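Glucose-6-phosphate isomerase (Chlamydia trachomatis D/UW-3/CX, PDB 6OTU) catalyses the reversible isomerisation of glucose-6-phosphate to fructose-6-phosphate. Local coordinates at residues F54-A59 / P455-V460; N47-E52 / E311-L316. One frame throughout, in Å; residues are numbered along the deposited sequence.

Interaction 1. Residues F54-A59 / P455-V460; sequences FTYSYA and PSSILV. With ACT (acetate ion), chain B.
Val460 O is gripped twice by the 54-57 strand: Thr55 N donates to it at 2.9 Å, and Phe54 CA, 3.1 Å from Val460 O, adds a CA-H...O contact. Val460 N returns a bond to Thr55 O, closing one hydrogen-bonded antiparallel pair; Ser57 with Ile458 forms the next, Ser57 N reaching Ile458 O at 2.9 Å. Between them lies the non-hydrogen-bonded pair of Tyr56 and Leu459, whose side chains share a face of the sheet and cross at about a right angle. Tyr56 CG stands anti to its backbone N (chi1 -171°), and the ring meets Leu459 CB at its edge, in plane, while Leu459 CD1 packs 3.8 Å from Tyr56 CD1. Leu459 CD1 also packs on Phe54 CB at 3.6 Å, making Leu459 the link between two aromatic residues. Tyr56 OH and Ser457 OG lie 3.2 Å apart, at best a weak hydrogen bond. At the strand's other end, Thr55 OG1 donates to an acetate oxygen, O, at 2.6 Å; the ion is probably from the crystallisation liquor. Helices 313-327 and 466-487 cover the Tyr56-Leu459 face. The Thr55, Ser57, Ile458 and Val460 face packs against Leu528, Val531 and Leu532 of the second subunit, helix 422-439 also touching Ile458 and Val460. In the mixed sheet, strand 48-51 flanks 54-57, and strand 401-406 runs parallel to 456-461 on the other side.

Interaction 2. Residues N47-E52 / E311-L316; sequences NSLSVE and ENLPLL
Leu49 and Val51 make an apolar strand-to-helix contact with Leu313, where the 48-51 strand, outermost in its sheet within this chain, meets the start of helix 313-327. No hydrogen bond spans the two segments. Leu49 CG stands anti to the backbone N (chi1 168°), which sets it toward the helix start. Its CD2 methyl rests on the backbone there, 3.5 Å from Asn312 N and 3.7 Å from Glu311 C. That methyl also touches Leu313 CD2 at 3.6 Å, the two leucine side chains meeting obliquely. On the other branch of Leu313, CD1 lies 3.5 Å from Val51 CG1, a close methyl-methyl contact, the two side chains running antiparallel alongside one another. Leu313 thus divides its methyls between two residues of the strand that point to the same side. The helix start is built as a classic N-cap: Asn312 OD1 accepts from Leu315 N at 3.0 Å, a nearly straight bond (N-H...O 162°) whose donor sits well above the side-chain carbonyl plane. Asn312 ND2 donates to Thr306 O and Ala304 O in the preceding loop, so both ends of the amide are held and its rotation is fixed. Leu313 N, next in line, is bonded to His303 NE2 of helix 287-303. Leu313 packs further on Phe54 and Tyr56 of the neighbouring strand and on Phe475 of helix 466-487.

In the fold
From the N terminus, the chain lays down strand 48-51 and turns straight back into strand 54-57, an antiparallel hairpin that supplies the first segment of both interactions. It then runs through the five-stranded parallel sheet before 311-316 returns to 47-52, closing the loop of interaction 2. Three further strands of the six-stranded mixed sheet follow, and 455-460 pairs with 54-59 to close interaction 1. The segments alternate, so the two loops cross. Strand 54-57, lying between 48-51 and 456-461, carries Tyr56, whose N lies 2.7 Å from Leu49 O. Interaction 1 joins the N-terminal hairpin to strand 456-461, and through it to the parallel strands, whereas interaction 2 seats the sheet's edge on helix 313-327.

Interaction 1. Residues F54-A59 / P455-V460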
loop_
_atom_site.group_PDB
_atom_site.type_symbol
_atom_site.label_atom_id
_atom_site.label_comp_id
_atom_site.label_asym_id
_atom_site.label_seq_id
_atom_site.Cartn_x
_atom_site.Cartn_y
_atom_site.Cartn_z
ATOM N N PHE A 54 15.082 19.711 8.181
ATOM C CA PHE A 54 14.362 19.469 6.939
ATOM C C PHE A 54 14.291 20.737 6.105
ATOM O O PHE A 54 14.342 21.849 6.626
ATOM C CB PHE A 54 12.914 19.016 7.154
ATOM C CG PHE A 54 12.761 17.797 7.988
ATOM C CD1 PHE A 54 12.822 16.536 7.415
ATOM C CD2 PHE A 54 12.504 17.905 9.339
ATOM C CE1 PHE A 54 12.665 15.407 8.187
ATOM C CE2 PHE A 54 12.341 16.779 10.122
ATOM C CZ PHE A 54 12.419 15.525 9.544
ATOM N N THR A 55 14.116 20.555 4.801
ATOM C CA THR A 55 13.548 21.585 3.944
ATOM C C THR A 55 12.222 21.078 3.395
ATOM O O THR A 55 12.088 19.900 3.039
ATOM C CB THR A 55 14.505 21.981 2.807
ATOM O OG1 THR A 55 15.759 22.384 3.372
ATOM C CG2 THR A 55 13.925 23.138 1.993
ATOM N N TYR A 56 11.236 21.966 3.377
ATOM C CA TYR A 56 9.895 21.686 2.882
ATOM C C TYR A 56 9.576 22.705 1.797
ATOM O O TYR A 56 9.534 23.909 2.071
ATOM C CB TYR A 56 8.883 21.780 4.017
ATOM C CG TYR A 56 7.477 21.324 3.714
ATOM C CD1 TYR A 56 7.187 19.974 3.501
ATOM C CD2 TYR A 56 6.422 22.237 3.672
ATOM C CE1 TYR A 56 5.893 19.551 3.250
ATOM C CE2 TYR A 56 5.113 21.816 3.421
ATOM C CZ TYR A 56 4.858 20.467 3.219
ATOM O OH TYR A 56 3.571 20.019 2.968
ATOM N N SER A 57 9.381 22.226 0.568
ATOM C CA SER A 57 9.052 23.065 -0.581
ATOM C C SER A 57 7.630 22.758 -1.024
ATOM O O SER A 57 7.262 21.591 -1.161
ATOM C CB SER A 57 10.016 22.842 -1.750
ATOM O OG SER A 57 9.919 23.885 -2.719
ATOM N N TYR A 58 6.839 23.807 -1.244
ATOM C CA TYR A 58 5.455 23.667 -1.678
ATOM C C TYR A 58 5.150 24.629 -2.814
ATOM O O TYR A 58 3.986 24.990 -3.009
ATOM C CB TYR A 58 4.462 23.901 -0.525
ATOM C CG TYR A 58 4.724 25.159 0.297
ATOM C CD1 TYR A 58 5.781 25.210 1.205
ATOM C CD2 TYR A 58 3.913 26.289 0.175
ATOM C CE1 TYR A 58 6.031 26.344 1.967
ATOM C CE2 TYR A 58 4.163 27.441 0.938
ATOM C CZ TYR A 58 5.228 27.457 1.835
ATOM O OH TYR A 58 5.493 28.577 2.610
ATOM N N ALA A 59 6.176 25.072 -3.550
ATOM C CA ALA A 59 5.933 25.842 -4.758
ATOM C C ALA A 59 5.114 25.051 -5.781
ATOM O O ALA A 59 4.475 25.651 -6.652
ATOM C CB ALA A 59 7.269 26.297 -5.352
ATOM N N PRO A 455 -0.871 18.789 -7.787
ATOM C CA PRO A 455 -0.033 19.430 -6.766
ATOM C C PRO A 455 0.820 18.443 -5.977
ATOM O O PRO A 455 0.503 17.262 -5.834
ATOM C CB PRO A 455 -1.062 20.106 -5.848
ATOM C CG PRO A 455 -2.284 19.276 -5.997
ATOM C CD PRO A 455 -2.299 18.772 -7.409
ATOM N N SER A 456 1.917 18.970 -5.429
ATOM C CA SER A 456 2.776 18.152 -4.588
ATOM C C SER A 456 3.617 19.041 -3.685
ATOM O O SER A 456 3.774 20.243 -3.935
ATOM C CB SER A 456 3.680 17.227 -5.422
ATOM O OG SER A 456 4.476 17.952 -6.343
ATOM N N SER A 457 4.146 18.425 -2.624
ATOM C CA SER A 457 5.153 19.030 -1.767
ATOM C C SER A 457 6.347 18.087 -1.636
ATOM O O SER A 457 6.279 16.896 -1.962
ATOM C CB SER A 457 4.594 19.379 -0.374
ATOM O OG SER A 457 4.341 18.217 0.398
ATOM N N ILE A 458 7.445 18.647 -1.138
ATOM C CA ILE A 458 8.741 17.983 -1.066
ATOM C C ILE A 458 9.299 18.223 0.328
ATOM O O ILE A 458 9.517 19.374 0.720
ATOM C CB ILE A 458 9.735 18.512 -2.121
ATOM C CG1 ILE A 458 9.156 18.446 -3.537
ATOM C CG2 ILE A 458 11.045 17.750 -2.036
ATOM C CD1 ILE A 458 10.097 19.016 -4.624
ATOM N N LEU A 459 9.547 17.146 1.060
ATOM C CA LEU A 459 10.189 17.205 2.361
ATOM C C LEU A 459 11.503 16.438 2.283
ATOM O O LEU A 459 11.509 15.266 1.884
ATOM C CB LEU A 459 9.275 16.613 3.432
ATOM C CG LEU A 459 9.806 16.692 4.858
ATOM C CD1 LEU A 459 9.981 18.145 5.286
ATOM C CD2 LEU A 459 8.870 15.938 5.795
ATOM N N VAL A 460 12.618 17.090 2.651
ATOM C CA VAL A 460 13.943 16.482 2.514
ATOM C C VAL A 460 14.759 16.702 3.779
ATOM O O VAL A 460 14.754 17.798 4.350
ATOM C CB VAL A 460 14.725 17.041 1.298
ATOM C CG1 VAL A 460 15.900 16.117 0.938
ATOM C CG2 VAL A 460 13.828 17.235 0.117
HETATM C C ACT B . 18.458 20.333 4.199
HETATM O O ACT B . 18.037 21.060 3.266
HETATM O OXT ACT B . 18.552 19.075 4.209
HETATM C CH3 ACT B . 18.921 21.081 5.534
#

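Interaction 2. Residues N47-E52 / E311-L316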
loop_
_atom_site.group_PDB
_atom_site.type_symbol
_atom_site.label_atom_id
_atom_site.label_comp_id
_atom_site.label_asym_id
_atom_site.label_seq_id
_atom_site.Cartn_x
_atom_site.Cartn_y
_atom_site.Cartn_z
ATOM N N ASN A 47 7.994 29.911 -1.139
ATOM C CA ASN A 47 7.153 28.797 -0.679
ATOM C C ASN A 47 8.002 27.604 -0.215
ATOM O O ASN A 47 7.903 26.482 -0.719
ATOM C CB ASN A 47 6.186 28.375 -1.780
ATOM C CG ASN A 47 5.124 29.419 -2.068
ATOM O OD1 ASN A 47 5.271 30.582 -1.716
ATOM N ND2 ASN A 47 4.036 29.001 -2.707
ATOM N N SER A 48 8.837 27.861 0.789
ATOM C CA SER A 48 9.651 26.818 1.392
ATOM C C SER A 48 9.944 27.150 2.854
ATOM O O SER A 48 9.805 28.292 3.306
ATOM C CB SER A 48 10.964 26.616 0.636
ATOM O OG SER A 48 11.850 27.686 0.899
ATOM N N LEU A 49 10.389 26.130 3.577
ATOM C CA LEU A 49 10.644 26.226 5.008
ATOM C C LEU A 49 11.748 25.238 5.325
ATOM O O LEU A 49 11.639 24.053 5.004
ATOM C CB LEU A 49 9.378 25.915 5.824
ATOM C CG LEU A 49 9.490 25.685 7.341
ATOM C CD1 LEU A 49 10.131 26.864 8.041
ATOM C CD2 LEU A 49 8.101 25.378 7.948
ATOM N N SER A 50 12.835 25.707 5.914
ATOM C CA SER A 50 13.918 24.803 6.253
ATOM C C SER A 50 14.233 24.994 7.727
ATOM O O SER A 50 14.621 26.089 8.163
ATOM C CB SER A 50 15.136 25.010 5.341
ATOM O OG SER A 50 16.125 25.786 5.961
ATOM N N VAL A 51 14.022 23.925 8.491
ATOM C CA VAL A 51 14.010 23.972 9.945
ATOM C C VAL A 51 14.000 22.535 10.459
ATOM O O VAL A 51 13.561 21.613 9.756
ATOM C CB VAL A 51 12.804 24.796 10.453
ATOM C CG1 VAL A 51 11.521 23.977 10.452
ATOM C CG2 VAL A 51 13.078 25.373 11.825
ATOM N N GLU A 52 14.555 22.339 11.662
ATOM C CA GLU A 52 14.549 21.057 12.375
ATOM C C GLU A 52 15.139 19.920 11.541
ATOM O O GLU A 52 14.719 18.763 11.641
ATOM C CB GLU A 52 13.138 20.711 12.860
ATOM C CG GLU A 52 12.553 21.703 13.897
ATOM C CD GLU A 52 13.353 21.778 15.216
ATOM O OE1 GLU A 52 13.240 22.808 15.916
ATOM O OE2 GLU A 52 14.095 20.827 15.558
ATOM N N GLU A 311 5.905 29.061 9.309
ATOM C CA GLU A 311 7.126 28.680 10.013
ATOM C C GLU A 311 6.995 27.370 10.800
ATOM O O GLU A 311 7.830 27.109 11.670
ATOM C CB GLU A 311 7.564 29.802 10.948
ATOM C CG GLU A 311 7.942 31.073 10.231
ATOM C CD GLU A 311 8.118 32.246 11.184
ATOM O OE1 GLU A 311 8.113 32.032 12.426
ATOM O OE2 GLU A 311 8.263 33.385 10.685
ATOM N N ASN A 312 6.002 26.525 10.482
ATOM C CA ASN A 312 5.624 25.368 11.303
ATOM C C ASN A 312 5.358 24.176 10.375
ATOM O O ASN A 312 4.370 24.173 9.633
ATOM C CB ASN A 312 4.389 25.714 12.155
ATOM C CG ASN A 312 3.950 24.583 13.103
ATOM O OD1 ASN A 312 4.024 23.401 12.757
ATOM N ND2 ASN A 312 3.425 24.957 14.281
ATOM N N LEU A 313 6.231 23.160 10.417
ATOM C CA LEU A 313 6.134 22.065 9.449
ATOM C C LEU A 313 4.810 21.309 9.550
ATOM O O LEU A 313 4.053 21.302 8.565
ATOM C CB LEU A 313 7.362 21.156 9.588
ATOM C CG LEU A 313 8.695 21.795 9.163
ATOM C CD1 LEU A 313 9.856 21.029 9.722
ATOM C CD2 LEU A 313 8.800 21.899 7.632
ATOM N N PRO A 314 4.436 20.708 10.690
ATOM C CA PRO A 314 3.171 19.962 10.708
ATOM C C PRO A 314 1.937 20.832 10.512
ATOM O O PRO A 314 0.959 20.365 9.916
ATOM C CB PRO A 314 3.185 19.278 12.082
ATOM C CG PRO A 314 4.072 20.095 12.912
ATOM C CD PRO A 314 5.113 20.655 12.001
ATOM N N LEU A 315 1.969 22.090 10.949
ATOM C CA LEU A 315 0.821 22.969 10.761
ATOM C C LEU A 315 0.648 23.356 9.295
ATOM O O LEU A 315 -0.479 23.413 8.795
ATOM C CB LEU A 315 0.972 24.223 11.629
ATOM C CG LEU A 315 -0.274 25.111 11.620
ATOM C CD1 LEU A 315 -1.493 24.271 12.001
ATOM C CD2 LEU A 315 -0.112 26.298 12.559
ATOM N N LEU A 316 1.749 23.647 8.598
ATOM C CA LEU A 316 1.666 23.944 7.170
ATOM C C LEU A 316 1.183 22.729 6.392
ATOM O O LEU A 316 0.277 22.828 5.559
ATOM C CB LEU A 316 3.034 24.403 6.652
ATOM C CG LEU A 316 3.217 24.877 5.209
ATOM C CD1 LEU A 316 2.111 25.837 4.785
ATOM C CD2 LEU A 316 4.580 25.558 5.056
#